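Local coordinates for protein C alpha-dehydrogenase (Sphingobium sp. SYK-6, PDB 4YAC) that binds NADH and, as a short-chain dehydrogenase/reductase, probably carries out NAD-dependent oxidation of the C-alpha alcohol in breakdown of lignin-derived beta-aryl ethers, at residues Val35-Arg40 with Val61-Thr66; Leu88-Gly93 with Ile139-Ser144; Asp113-Gly118 with Cys158-Ala163; Val182-Pro187 with Asp245-Leu250. All coordinates share one frame; numbering follows the deposited sequence.

Interactions 1, 2 and 4 are parallel strand pairings in the single seven-stranded Rossmann sheet of a short-chain dehydrogenase. Interaction 1 joins strands 33-38 and 57-62 at one edge, interaction 2 strands 87-90 and 137-142 in the middle, and interaction 4 strand 180-185 and the strand at the other edge, 248-249. Centres of 1 and 4 lie about 23 Å apart, those of 2 and 4 about 10 Å. Along the chain interaction 1 closes first, 2 and 3 interleave, and both close before 4 opens. Interaction 1 holds the adenosine of NADH; interaction 2 lies at the C-terminal ends of central strands near the cofactor; interaction 3 packs helices 105-133 and 155-174 next to it, centres about 11 Å apart. Interactions 3 and 4 also reach the second subunit.

Interaction 1 of 4, residues Val35-Arg40 with Val61-Thr66; sequences VIADIR and VRLDLT. With NAI (1,4-dihydronicotinamide adenine dinucleotide), chain B.
The right-handed beta-alpha-beta unit that binds adenosine in this Rossmann fold is closed here by Asp38 and Ile39 against Arg62, Leu63 and Asp64. Strands 33-38 and 57-62 run parallel, joined by bonds such as Val61 N to Ile36 O and Leu63 N to Asp38 O. On the face carrying Ala37 and Val61, Val61 CG1 touches Ala37 CB at 3.7 Å and also meets Val35 CG1. The Arg62 chain bends at chi3 (73°), and its NH1 reaches Ile39 O at 2.9 Å, the oxygen lying in the guanidinium plane and the donor on a lone pair of the carbonyl. Where the strands end, the cofactor takes over. Asp38 grips both hydroxyls of the adenosine ribose, O2B with OD1 at 2.8 Å and O3B with OD2 at 2.6 Å, consistent with a preference for NAD(H), as in relatives with an acidic residue here. OD1 also accepts from Arg40 N, forming an Asx turn, and Gly15 N holds OD2. Ile39 CG2 packs on NAI C4A at 3.6 Å while its CD1 lies along Asp64. The adenine edge is read by Leu65 N, bonded to NAI N1A at 3.1 Å, and by Asp64 OD1, which accepts from NAI N6A at 3.1 Å.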
loop_
_atom_site.group_PDB
_atom_site.type_symbol
_atom_site.label_atom_id
_atom_site.label_comp_id
_atom_site.label_asym_id
_atom_site.label_seq_id
_atom_site.Cartn_x
_atom_site.Cartn_y
_atom_site.Cartn_z
ATOM N N VAL A 35 -12.555 -22.281 12.080
ATOM C CA VAL A 35 -11.179 -22.732 12.227
ATOM C C VAL A 35 -10.336 -21.547 12.663
ATOM O O VAL A 35 -10.318 -20.529 11.979
ATOM C CB VAL A 35 -10.612 -23.313 10.914
ATOM C CG1 VAL A 35 -9.159 -23.749 11.095
ATOM C CG2 VAL A 35 -11.466 -24.485 10.437
ATOM N N ILE A 36 -9.657 -21.664 13.801
ATOM C CA ILE A 36 -8.714 -20.630 14.215
ATOM C C ILE A 36 -7.316 -21.117 13.887
ATOM O O ILE A 36 -6.920 -22.213 14.281
ATOM C CB ILE A 36 -8.840 -20.264 15.716
ATOM C CG1 ILE A 36 -8.769 -21.502 16.622
ATOM C CG2 ILE A 36 -10.148 -19.525 15.949
ATOM C CD1 ILE A 36 -8.742 -21.167 18.106
ATOM N N ALA A 37 -6.593 -20.299 13.127
ATOM C CA ALA A 37 -5.259 -20.629 12.654
ATOM C C ALA A 37 -4.259 -19.666 13.265
ATOM O O ALA A 37 -4.387 -18.458 13.109
ATOM C CB ALA A 37 -5.198 -20.568 11.142
ATOM N N ASP A 38 -3.269 -20.208 13.961
ATOM C CA ASP A 38 -2.323 -19.393 14.712
ATOM C C ASP A 38 -0.965 -20.073 14.771
ATOM O O ASP A 38 -0.883 -21.294 14.802
ATOM C CB ASP A 38 -2.852 -19.146 16.123
ATOM C CG ASP A 38 -2.284 -17.896 16.748
ATOM O OD1 ASP A 38 -1.125 -17.931 17.217
ATOM O OD2 ASP A 38 -3.006 -16.881 16.775
ATOM N N ILE A 39 0.105 -19.289 14.788
ATOM C CA ILE A 39 1.443 -19.860 14.840
ATOM C C ILE A 39 1.777 -20.367 16.243
ATOM O O ILE A 39 2.545 -21.315 16.391
ATOM C CB ILE A 39 2.504 -18.838 14.389
ATOM C CG1 ILE A 39 3.812 -19.553 14.048
ATOM C CG2 ILE A 39 2.714 -17.759 15.452
ATOM C CD1 ILE A 39 4.850 -18.647 13.367
ATOM N N ARG A 40 1.187 -19.757 17.267
ATOM C CA ARG A 40 1.505 -20.120 18.645
ATOM C C ARG A 40 0.559 -21.161 19.227
ATOM O O ARG A 40 -0.644 -20.932 19.345
ATOM C CB ARG A 40 1.496 -18.879 19.532
ATOM C CG ARG A 40 2.780 -18.072 19.413
ATOM C CD ARG A 40 2.809 -16.901 20.363
ATOM N NE ARG A 40 2.787 -17.313 21.762
ATOM C CZ ARG A 40 2.943 -16.477 22.786
ATOM N NH1 ARG A 40 3.140 -15.183 22.571
ATOM N NH2 ARG A 40 2.904 -16.937 24.028
ATOM N N VAL A 61 -5.852 -24.997 14.422
ATOM C CA VAL A 61 -4.761 -25.519 13.614
ATOM C C VAL A 61 -3.550 -24.623 13.791
ATOM O O VAL A 61 -3.640 -23.407 13.614
ATOM C CB VAL A 61 -5.136 -25.618 12.119
ATOM C CG1 VAL A 61 -5.559 -24.262 11.551
ATOM C CG2 VAL A 61 -3.980 -26.207 11.317
ATOM N N ARG A 62 -2.415 -25.210 14.155
ATOM C CA ARG A 62 -1.204 -24.412 14.297
ATOM C C ARG A 62 -0.587 -24.191 12.924
ATOM O O ARG A 62 -0.235 -25.145 12.229
ATOM C CB ARG A 62 -0.191 -25.069 15.230
ATOM C CG ARG A 62 0.849 -24.082 15.734
ATOM C CD ARG A 62 2.108 -24.771 16.221
ATOM N NE ARG A 62 2.909 -25.292 15.119
ATOM C CZ ARG A 62 3.660 -24.540 14.318
ATOM N NH1 ARG A 62 3.711 -23.224 14.486
ATOM N NH2 ARG A 62 4.358 -25.104 13.342
ATOM N N LEU A 63 -0.461 -22.922 12.549
ATOM C CA LEU A 63 -0.043 -22.538 11.207
ATOM C C LEU A 63 0.767 -21.252 11.216
ATOM O O LEU A 63 0.345 -20.254 11.795
ATOM C CB LEU A 63 -1.268 -22.356 10.305
ATOM C CG LEU A 63 -1.017 -21.703 8.943
ATOM C CD1 LEU A 63 -0.141 -22.588 8.071
ATOM C CD2 LEU A 63 -2.330 -21.388 8.251
ATOM N N ASP A 64 1.931 -21.301 10.569
ATOM C CA ASP A 64 2.692 -20.113 10.197
ATOM C C ASP A 64 2.201 -19.663 8.824
ATOM O O ASP A 64 2.416 -20.348 7.828
ATOM C CB ASP A 64 4.196 -20.418 10.173
ATOM C CG ASP A 64 5.049 -19.195 9.856
ATOM O OD1 ASP A 64 4.496 -18.140 9.482
ATOM O OD2 ASP A 64 6.290 -19.301 9.965
ATOM N N LEU A 65 1.532 -18.517 8.777
ATOM C CA LEU A 65 0.889 -18.044 7.554
ATOM C C LEU A 65 1.884 -17.741 6.444
ATOM O O LEU A 65 1.498 -17.642 5.274
ATOM C CB LEU A 65 0.062 -16.791 7.846
ATOM C CG LEU A 65 -0.982 -16.949 8.947
ATOM C CD1 LEU A 65 -1.454 -15.595 9.418
ATOM C CD2 LEU A 65 -2.149 -17.805 8.478
ATOM N N THR A 66 3.156 -17.579 6.806
ATOM C CA THR A 66 4.194 -17.295 5.818
ATOM C C THR A 66 4.656 -18.569 5.111
ATOM O O THR A 66 5.418 -18.505 4.148
ATOM C CB THR A 66 5.417 -16.592 6.466
ATOM O OG1 THR A 66 6.127 -17.511 7.310
ATOM C CG2 THR A 66 4.968 -15.384 7.280
HETATM P PA NAI B . -2.063 -10.247 19.180
HETATM O O1A NAI B . -0.643 -10.461 19.644
HETATM O O2A NAI B . -2.987 -10.154 20.408
HETATM O O5B NAI B . -2.512 -11.446 18.268
HETATM C C5B NAI B . -1.765 -11.763 17.139
HETATM C C4B NAI B . -1.897 -13.199 16.851
HETATM O O4B NAI B . -1.374 -13.445 15.503
HETATM C C3B NAI B . -1.117 -14.005 17.783
HETATM O O3B NAI B . -1.887 -15.090 18.282
HETATM C C2B NAI B . 0.019 -14.473 17.030
HETATM O O2B NAI B . 0.508 -15.731 17.534
HETATM C C1B NAI B . -0.479 -14.590 15.675
HETATM N N9A NAI B . 0.560 -14.604 14.682
HETATM C C8A NAI B . 1.648 -13.791 14.574
HETATM N N7A NAI B . 2.388 -14.142 13.509
HETATM C C5A NAI B . 1.790 -15.205 12.885
HETATM C C6A NAI B . 2.054 -15.994 11.771
HETATM N N6A NAI B . 3.207 -15.782 10.953
HETATM N N1A NAI B . 1.201 -17.004 11.443
HETATM C C2A NAI B . 0.102 -17.264 12.176
HETATM N N3A NAI B . -0.193 -16.521 13.257
HETATM C C4A NAI B . 0.621 -15.503 13.635
HETATM O O3 NAI B . -2.157 -8.954 18.337
HETATM P PN NAI B . -3.508 -8.095 18.242
HETATM O O1N NAI B . -3.844 -7.530 19.612
HETATM O O2N NAI B . -3.295 -6.899 17.197
HETATM O O5D NAI B . -4.673 -8.994 17.756
#

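Interaction 2 of 4, residues Leu88-Gly93 with Ile139-Ser144; sequences LCNTAG and ILITAS
Asn90 meets the carbonyl of Leu140 across the middle of the parallel Rossmann sheet, where strand 87-90 runs beside strand 137-142 and ends in the sequence Asn-Thr-Ala-Gly, a variant of the NNAG motif of classical short-chain dehydrogenases. With CG beside its own backbone N (chi1 -54°), the Asn90 side chain folds back along the neighbouring strand. Its CB comes to 3.5 Å from Leu140 O, CG stays a little further from that same oxygen, and ND2 closes on it at 3.0 Å in a hydrogen bond of modest straightness (144°). The amide nitrogen also brushes two aliphatic branches, Ile139 CG2 at 3.7 Å and Ile141 CG1 at 3.9 Å. Since Asn90 N donates to Leu140 O as well, this carbonyl is gripped twice by one residue, the two donors arriving from opposite faces of its plane. Val119 and Val123 of helix 105-133 pack against the Asn90 side chain.

On the other face of the sheet, Cys89 SG rests against Leu140 CD2 at 3.8 Å. Just beyond the pairing, two hydroxyls meet: Thr142 OG1 donates to Thr91 OG1 at 2.9 Å. Thr91 OG1 has a further bond with Gln22 OE1 of helix 17-28, tying the strand ends to the first helix of the cofactor-binding fold. Past this point the chains diverge, and a water sits between them, 2.6 Å from Ala92 O and 3.2 Å from Thr142 O.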
loop_
_atom_site.group_PDB
_atom_site.type_symbol
_atom_site.label_atom_id
_atom_site.label_comp_id
_atom_site.label_asym_id
_atom_site.label_seq_id
_atom_site.Cartn_x
_atom_site.Cartn_y
_atom_site.Cartn_z
ATOM N N LEU A 88 -13.173 -16.118 4.784
ATOM C CA LEU A 88 -11.761 -16.042 5.140
ATOM C C LEU A 88 -11.479 -14.710 5.822
ATOM O O LEU A 88 -11.744 -13.651 5.252
ATOM C CB LEU A 88 -10.879 -16.199 3.900
ATOM C CG LEU A 88 -9.384 -15.941 4.119
ATOM C CD1 LEU A 88 -8.785 -16.991 5.037
ATOM C CD2 LEU A 88 -8.643 -15.895 2.790
ATOM N N CYS A 89 -10.946 -14.772 7.041
ATOM C CA CYS A 89 -10.618 -13.575 7.804
ATOM C C CYS A 89 -9.107 -13.476 7.929
ATOM O O CYS A 89 -8.498 -14.158 8.755
ATOM C CB CYS A 89 -11.270 -13.598 9.192
ATOM S SG CYS A 89 -13.072 -13.652 9.178
ATOM N N ASN A 90 -8.507 -12.641 7.087
ATOM C CA ASN A 90 -7.072 -12.393 7.135
ATOM C C ASN A 90 -6.777 -11.312 8.166
ATOM O O ASN A 90 -6.752 -10.128 7.835
ATOM C CB ASN A 90 -6.546 -11.968 5.762
ATOM C CG ASN A 90 -6.910 -12.943 4.661
ATOM O OD1 ASN A 90 -6.256 -13.968 4.477
ATOM N ND2 ASN A 90 -7.948 -12.614 3.904
ATOM N N THR A 91 -6.550 -11.719 9.413
ATOM C CA THR A 91 -6.509 -10.770 10.521
ATOM C C THR A 91 -5.186 -10.790 11.283
ATOM O O THR A 91 -4.832 -9.801 11.926
ATOM C CB THR A 91 -7.690 -11.044 11.477
ATOM O OG1 THR A 91 -8.908 -10.905 10.737
ATOM C CG2 THR A 91 -7.716 -10.073 12.653
ATOM N N ALA A 92 -4.445 -11.889 11.198
ATOM C CA ALA A 92 -3.135 -11.955 11.844
ATOM C C ALA A 92 -2.273 -10.789 11.392
ATOM O O ALA A 92 -2.304 -10.390 10.231
ATOM C CB ALA A 92 -2.445 -13.271 11.533
ATOM N N GLY A 93 -1.519 -10.227 12.323
ATOM C CA GLY A 93 -0.600 -9.157 11.997
ATOM C C GLY A 93 0.372 -8.934 13.129
ATOM O O GLY A 93 0.081 -9.272 14.276
ATOM N N ILE A 139 -14.373 -12.514 1.768
ATOM C CA ILE A 139 -12.992 -12.318 2.178
ATOM C C ILE A 139 -12.873 -11.042 2.998
ATOM O O ILE A 139 -13.215 -9.958 2.531
ATOM C CB ILE A 139 -12.044 -12.245 0.965
ATOM C CG1 ILE A 139 -12.114 -13.544 0.160
ATOM C CG2 ILE A 139 -10.604 -12.004 1.418
ATOM C CD1 ILE A 139 -11.505 -13.448 -1.221
ATOM N N LEU A 140 -12.393 -11.192 4.227
ATOM C CA LEU A 140 -12.090 -10.064 5.097
ATOM C C LEU A 140 -10.594 -9.896 5.189
ATOM O O LEU A 140 -9.862 -10.866 5.394
ATOM C CB LEU A 140 -12.674 -10.265 6.499
ATOM C CG LEU A 140 -12.197 -9.301 7.599
ATOM C CD1 LEU A 140 -12.789 -7.911 7.411
ATOM C CD2 LEU A 140 -12.523 -9.852 8.981
ATOM N N ILE A 141 -10.149 -8.656 5.023
ATOM C CA ILE A 141 -8.774 -8.279 5.295
ATOM C C ILE A 141 -8.804 -7.252 6.413
ATOM O O ILE A 141 -9.503 -6.239 6.317
ATOM C CB ILE A 141 -8.071 -7.711 4.044
ATOM C CG1 ILE A 141 -7.776 -8.843 3.060
ATOM C CG2 ILE A 141 -6.759 -7.013 4.422
ATOM C CD1 ILE A 141 -7.346 -8.369 1.680
ATOM N N THR A 142 -8.071 -7.539 7.487
ATOM C CA THR A 142 -7.919 -6.597 8.590
ATOM C C THR A 142 -6.611 -5.853 8.420
ATOM O O THR A 142 -5.533 -6.420 8.599
ATOM C CB THR A 142 -7.944 -7.299 9.960
ATOM O OG1 THR A 142 -9.144 -8.078 10.077
ATOM C CG2 THR A 142 -7.887 -6.285 11.098
ATOM N N ALA A 143 -6.719 -4.585 8.048
ATOM C CA ALA A 143 -5.556 -3.726 7.901
ATOM C C ALA A 143 -5.415 -2.873 9.157
ATOM O O ALA A 143 -5.164 -3.404 10.234
ATOM C CB ALA A 143 -5.683 -2.866 6.655
ATOM N N SER A 144 -5.611 -1.564 9.022
ATOM C CA SER A 144 -5.370 -0.618 10.100
ATOM C C SER A 144 -5.653 0.781 9.577
ATOM O O SER A 144 -5.670 0.997 8.365
ATOM C CB SER A 144 -3.924 -0.732 10.601
ATOM O OG SER A 144 -3.549 0.384 11.379
HETATM O O HOH W 1 -3.733 -9.038 8.518
#

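Interaction 3 of 4, residues Asp113-Gly118 with Cys158-Ala163; sequences DVNVNG and CTTKYA
Asn115 meets Thr160 because their torsions aim the polar tips at each other: Asn115 CG stands beside its backbone N (chi1 -67°), and Thr160 OG1 sits between its own N and carbonyl carbon (chi1 69°). ND2 then donates to OG1 at 3.1 Å, with the hydroxyl oxygen in the amide plane. Both tips have other partners: Thr160 OG1 bonds to Tyr157 O one turn back, and Asn115 OD1 takes the N-H of Val94, near the cofactor. Beside this bond, Val116 CG2 lies 3.6 Å from Thr160 CB and 4.0 Å from Ala163 CB. The segments 113-118 and 158-163 run nearly parallel, 15° apart; helix 155-174 also packs on the second subunit, Ala163 against Ala163 of that subunit. Asn115 O receives a hydrogen bond from a water at 2.8 Å, and that water accepts from Lys161 NZ at 2.8 Å. The Lys161 chain starts away from Asn115, bends at chi2, and its end swings back. Tyr157 and Lys161 fit the family's YxxxK signature. The chain from Asn115 carbonyl through water to Lys161 NZ matches the proton relay proposed for related short-chain dehydrogenases, so it probably helps position the lysine and carry protons here.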
loop_
_atom_site.group_PDB
_atom_site.type_symbol
_atom_site.label_atom_id
_atom_site.label_comp_id
_atom_site.label_asym_id
_atom_site.label_seq_id
_atom_site.Cartn_x
_atom_site.Cartn_y
_atom_site.Cartn_z
ATOM N N ASP A 113 6.526 -10.133 5.715
ATOM C CA ASP A 113 6.145 -11.523 5.479
ATOM C C ASP A 113 4.801 -11.847 6.141
ATOM O O ASP A 113 3.925 -12.439 5.516
ATOM C CB ASP A 113 7.241 -12.477 5.980
ATOM C CG ASP A 113 7.278 -13.798 5.220
ATOM O OD1 ASP A 113 6.614 -13.921 4.168
ATOM O OD2 ASP A 113 8.000 -14.711 5.670
ATOM N N VAL A 114 4.623 -11.456 7.399
ATOM C CA VAL A 114 3.365 -11.761 8.090
ATOM C C VAL A 114 2.225 -10.875 7.604
ATOM O O VAL A 114 1.147 -11.368 7.285
ATOM C CB VAL A 114 3.489 -11.595 9.618
ATOM C CG1 VAL A 114 2.158 -11.913 10.307
ATOM C CG2 VAL A 114 4.582 -12.489 10.162
ATOM N N ASN A 115 2.460 -9.570 7.549
ATOM C CA ASN A 115 1.376 -8.628 7.293
ATOM C C ASN A 115 0.938 -8.578 5.835
ATOM O O ASN A 115 -0.227 -8.296 5.552
ATOM C CB ASN A 115 1.776 -7.224 7.749
ATOM C CG ASN A 115 1.928 -7.117 9.254
ATOM O OD1 ASN A 115 1.778 -8.104 9.984
ATOM N ND2 ASN A 115 2.231 -5.914 9.728
ATOM N N VAL A 116 1.860 -8.838 4.908
ATOM C CA VAL A 116 1.524 -8.776 3.493
ATOM C C VAL A 116 1.492 -10.177 2.890
ATOM O O VAL A 116 0.454 -10.605 2.391
ATOM C CB VAL A 116 2.499 -7.891 2.702
ATOM C CG1 VAL A 116 1.987 -7.699 1.274
ATOM C CG2 VAL A 116 2.653 -6.539 3.379
ATOM N N ASN A 117 2.608 -10.899 2.927
ATOM C CA ASN A 117 2.627 -12.238 2.347
ATOM C C ASN A 117 1.653 -13.182 3.042
ATOM O O ASN A 117 1.076 -14.042 2.392
ATOM C CB ASN A 117 4.033 -12.843 2.377
ATOM C CG ASN A 117 4.912 -12.344 1.245
ATOM O OD1 ASN A 117 4.429 -12.028 0.157
ATOM N ND2 ASN A 117 6.213 -12.284 1.495
ATOM N N GLY A 118 1.458 -13.029 4.349
ATOM C CA GLY A 118 0.515 -13.884 5.060
ATOM C C GLY A 118 -0.899 -13.723 4.530
ATOM O O GLY A 118 -1.658 -14.699 4.431
ATOM N N CYS A 158 3.153 0.837 8.446
ATOM C CA CYS A 158 2.328 1.603 7.520
ATOM C C CYS A 158 2.463 1.074 6.098
ATOM O O CYS A 158 1.467 0.923 5.387
ATOM C CB CYS A 158 2.722 3.083 7.585
ATOM S SG CYS A 158 1.929 4.161 6.374
ATOM N N THR A 159 3.694 0.779 5.691
ATOM C CA THR A 159 3.939 0.236 4.363
ATOM C C THR A 159 3.141 -1.058 4.169
ATOM O O THR A 159 2.495 -1.232 3.138
ATOM C CB THR A 159 5.435 -0.030 4.121
ATOM O OG1 THR A 159 6.159 1.199 4.253
ATOM C CG2 THR A 159 5.662 -0.572 2.721
ATOM N N THR A 160 3.159 -1.943 5.164
ATOM C CA THR A 160 2.457 -3.226 5.035
ATOM C C THR A 160 0.944 -3.055 4.982
ATOM O O THR A 160 0.259 -3.814 4.304
ATOM C CB THR A 160 2.783 -4.220 6.188
ATOM O OG1 THR A 160 2.228 -3.766 7.430
ATOM C CG2 THR A 160 4.285 -4.434 6.326
ATOM N N LYS A 161 0.414 -2.064 5.687
ATOM C CA LYS A 161 -1.031 -1.909 5.759
ATOM C C LYS A 161 -1.563 -1.201 4.516
ATOM O O LYS A 161 -2.662 -1.502 4.046
ATOM C CB LYS A 161 -1.420 -1.171 7.045
ATOM C CG LYS A 161 -1.099 -1.969 8.316
ATOM C CD LYS A 161 -1.835 -3.308 8.362
ATOM C CE LYS A 161 -1.482 -4.127 9.593
ATOM N NZ LYS A 161 -2.194 -5.440 9.589
ATOM N N TYR A 162 -0.780 -0.286 3.955
ATOM C CA TYR A 162 -1.119 0.270 2.655
ATOM C C TYR A 162 -1.179 -0.855 1.626
ATOM O O TYR A 162 -2.095 -0.914 0.804
ATOM C CB TYR A 162 -0.097 1.329 2.228
ATOM C CG TYR A 162 -0.517 2.747 2.533
ATOM C CD1 TYR A 162 -0.429 3.254 3.822
ATOM C CD2 TYR A 162 -0.983 3.588 1.530
ATOM C CE1 TYR A 162 -0.804 4.548 4.105
ATOM C CE2 TYR A 162 -1.360 4.882 1.805
ATOM C CZ TYR A 162 -1.269 5.357 3.093
ATOM O OH TYR A 162 -1.644 6.649 3.364
ATOM N N ALA A 163 -0.212 -1.764 1.696
ATOM C CA ALA A 163 -0.136 -2.868 0.748
ATOM C C ALA A 163 -1.421 -3.686 0.731
ATOM O O ALA A 163 -2.004 -3.891 -0.330
ATOM C CB ALA A 163 1.048 -3.764 1.070
HETATM O O HOH W 2 -2.017 -7.332 7.484
#

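Interaction 4 of 4, residues Val182-Pro187 with Asp245-Leu250; sequences VSLLCP and DRFWVL
The ring of Phe247 has Leu184 CB over one face, 4.0 Å above the plane and offset toward the rim, while Val182 CG1 and Trp248 CD1 come in at its edge. Trp248 in turn receives Phe247 CE2 over the centre of one face, 3.4 Å above it, and its six-membered ring touches Leu184 CD2 through CZ3 at 3.6 Å. Here the edge strand of the Rossmann sheet, 248-249, pairs in parallel with strand 180-185. Leu184 N donates to Phe247 O at 2.7 Å, and Val249 N and Cys186 N complete the pairing through Leu184 O and Val249 O. On the face opposite Leu184, the side chains of Leu185 and Val249 cross, CD1 of the former 3.6 Å from CG1 of the latter. Ser183 OG, turned beside its own backbone N (chi1 -64°), donates to Arg246 O at 2.7 Å and is also bonded to His138 NE2. At the far end Leu250 CD2 presses tightly on Cys186 CB at 3.5 Å. A water donates to both Val182 O and Asp245 OD1. Buried Cys186 O has no partner in the model. With Phe247 against one face and NE1 bonded to Glu265 of the second subunit, the Trp248 indole carries this sheet edge into the dimer interface.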
loop_
_atom_site.group_PDB
_atom_site.type_symbol
_atom_site.label_atom_id
_atom_site.label_comp_id
_atom_site.label_asym_id
_atom_site.label_seq_id
_atom_site.Cartn_x
_atom_site.Cartn_y
_atom_site.Cartn_z
ATOM N N VAL A 182 -16.190 -8.753 -0.284
ATOM C CA VAL A 182 -14.915 -8.300 0.250
ATOM C C VAL A 182 -15.149 -7.219 1.297
ATOM O O VAL A 182 -15.944 -6.301 1.080
ATOM C CB VAL A 182 -13.999 -7.744 -0.857
ATOM C CG1 VAL A 182 -12.644 -7.356 -0.284
ATOM C CG2 VAL A 182 -13.822 -8.761 -1.973
ATOM N N SER A 183 -14.464 -7.346 2.431
ATOM C CA SER A 183 -14.487 -6.331 3.477
ATOM C C SER A 183 -13.075 -5.963 3.906
ATOM O O SER A 183 -12.199 -6.823 4.014
ATOM C CB SER A 183 -15.277 -6.813 4.695
ATOM O OG SER A 183 -16.645 -7.013 4.371
ATOM N N LEU A 184 -12.877 -4.671 4.147
ATOM C CA LEU A 184 -11.617 -4.148 4.649
ATOM C C LEU A 184 -11.849 -3.447 5.981
ATOM O O LEU A 184 -12.437 -2.366 6.033
ATOM C CB LEU A 184 -10.988 -3.184 3.638
ATOM C CG LEU A 184 -9.680 -2.509 4.048
ATOM C CD1 LEU A 184 -8.569 -3.534 4.235
ATOM C CD2 LEU A 184 -9.297 -1.479 3.000
ATOM N N LEU A 185 -11.394 -4.086 7.054
ATOM C CA LEU A 185 -11.479 -3.525 8.398
ATOM C C LEU A 185 -10.198 -2.775 8.735
ATOM O O LEU A 185 -9.105 -3.314 8.577
ATOM C CB LEU A 185 -11.722 -4.632 9.425
ATOM C CG LEU A 185 -11.669 -4.227 10.901
ATOM C CD1 LEU A 185 -12.813 -3.283 11.258
ATOM C CD2 LEU A 185 -11.679 -5.462 11.786
ATOM N N CYS A 186 -10.344 -1.540 9.206
ATOM C CA CYS A 186 -9.206 -0.710 9.589
ATOM C C CYS A 186 -9.332 -0.250 11.035
ATOM O O CYS A 186 -9.831 0.846 11.295
ATOM C CB CYS A 186 -9.091 0.505 8.669
ATOM S SG CYS A 186 -8.719 0.095 6.952
ATOM N N PRO A 187 -8.881 -1.086 11.983
ATOM C CA PRO A 187 -8.910 -0.692 13.396
ATOM C C PRO A 187 -8.002 0.496 13.677
ATOM O O PRO A 187 -7.061 0.734 12.920
ATOM C CB PRO A 187 -8.400 -1.941 14.124
ATOM C CG PRO A 187 -8.557 -3.063 13.148
ATOM C CD PRO A 187 -8.355 -2.450 11.807
ATOM N N ASP A 245 -22.388 -7.158 3.489
ATOM C CA ASP A 245 -21.447 -7.078 2.376
ATOM C C ASP A 245 -20.895 -5.659 2.209
ATOM O O ASP A 245 -20.927 -5.091 1.115
ATOM C CB ASP A 245 -22.124 -7.549 1.082
ATOM C CG ASP A 245 -21.134 -7.818 -0.039
ATOM O OD1 ASP A 245 -19.916 -7.860 0.231
ATOM O OD2 ASP A 245 -21.579 -7.998 -1.191
ATOM N N ARG A 246 -20.394 -5.097 3.304
ATOM C CA ARG A 246 -19.812 -3.758 3.296
ATOM C C ARG A 246 -18.307 -3.823 3.108
ATOM O O ARG A 246 -17.628 -4.614 3.763
ATOM C CB ARG A 246 -20.133 -3.025 4.595
ATOM C CG ARG A 246 -21.608 -2.953 4.901
ATOM C CD ARG A 246 -21.923 -1.753 5.762
ATOM N NE ARG A 246 -23.336 -1.726 6.132
ATOM C CZ ARG A 246 -23.823 -2.166 7.289
ATOM N NH1 ARG A 246 -23.020 -2.662 8.216
ATOM N NH2 ARG A 246 -25.124 -2.101 7.527
ATOM N N PHE A 247 -17.782 -2.981 2.226
ATOM C CA PHE A 247 -16.352 -2.989 1.958
ATOM C C PHE A 247 -15.566 -2.155 2.959
ATOM O O PHE A 247 -14.663 -2.665 3.619
ATOM C CB PHE A 247 -16.049 -2.481 0.557
ATOM C CG PHE A 247 -14.582 -2.443 0.259
ATOM C CD1 PHE A 247 -13.887 -3.618 0.024
ATOM C CD2 PHE A 247 -13.888 -1.245 0.255
ATOM C CE1 PHE A 247 -12.533 -3.600 -0.232
ATOM C CE2 PHE A 247 -12.531 -1.221 -0.004
ATOM C CZ PHE A 247 -11.853 -2.399 -0.246
ATOM N N TRP A 248 -15.889 -0.866 3.046
ATOM C CA TRP A 248 -15.197 0.035 3.964
ATOM C C TRP A 248 -15.708 -0.126 5.390
ATOM O O TRP A 248 -16.767 0.394 5.736
ATOM C CB TRP A 248 -15.365 1.495 3.533
ATOM C CG TRP A 248 -14.686 1.849 2.249
ATOM C CD1 TRP A 248 -15.284 2.264 1.095
ATOM C CD2 TRP A 248 -13.277 1.825 1.985
ATOM N NE1 TRP A 248 -14.337 2.501 0.130
ATOM C CE2 TRP A 248 -13.096 2.238 0.650
ATOM C CE3 TRP A 248 -12.152 1.498 2.746
ATOM C CZ2 TRP A 248 -11.837 2.331 0.060
ATOM C CZ3 TRP A 248 -10.901 1.590 2.159
ATOM C CH2 TRP A 248 -10.756 2.003 0.829
ATOM N N VAL A 249 -14.955 -0.848 6.213
ATOM C CA VAL A 249 -15.300 -1.003 7.621
ATOM C C VAL A 249 -14.361 -0.124 8.440
ATOM O O VAL A 249 -13.317 -0.569 8.923
ATOM C CB VAL A 249 -15.221 -2.473 8.080
ATOM C CG1 VAL A 249 -15.882 -2.636 9.443
ATOM C CG2 VAL A 249 -15.898 -3.385 7.061
ATOM N N LEU A 250 -14.760 1.138 8.573
ATOM C CA LEU A 250 -13.980 2.171 9.242
ATOM C C LEU A 250 -14.846 2.824 10.316
ATOM O O LEU A 250 -15.346 3.930 10.125
ATOM C CB LEU A 250 -13.504 3.225 8.233
ATOM C CG LEU A 250 -13.021 2.741 6.864
ATOM C CD1 LEU A 250 -13.023 3.891 5.873
ATOM C CD2 LEU A 250 -11.644 2.135 6.966
HETATM O O HOH W 3 -18.075 -5.744 -0.933
#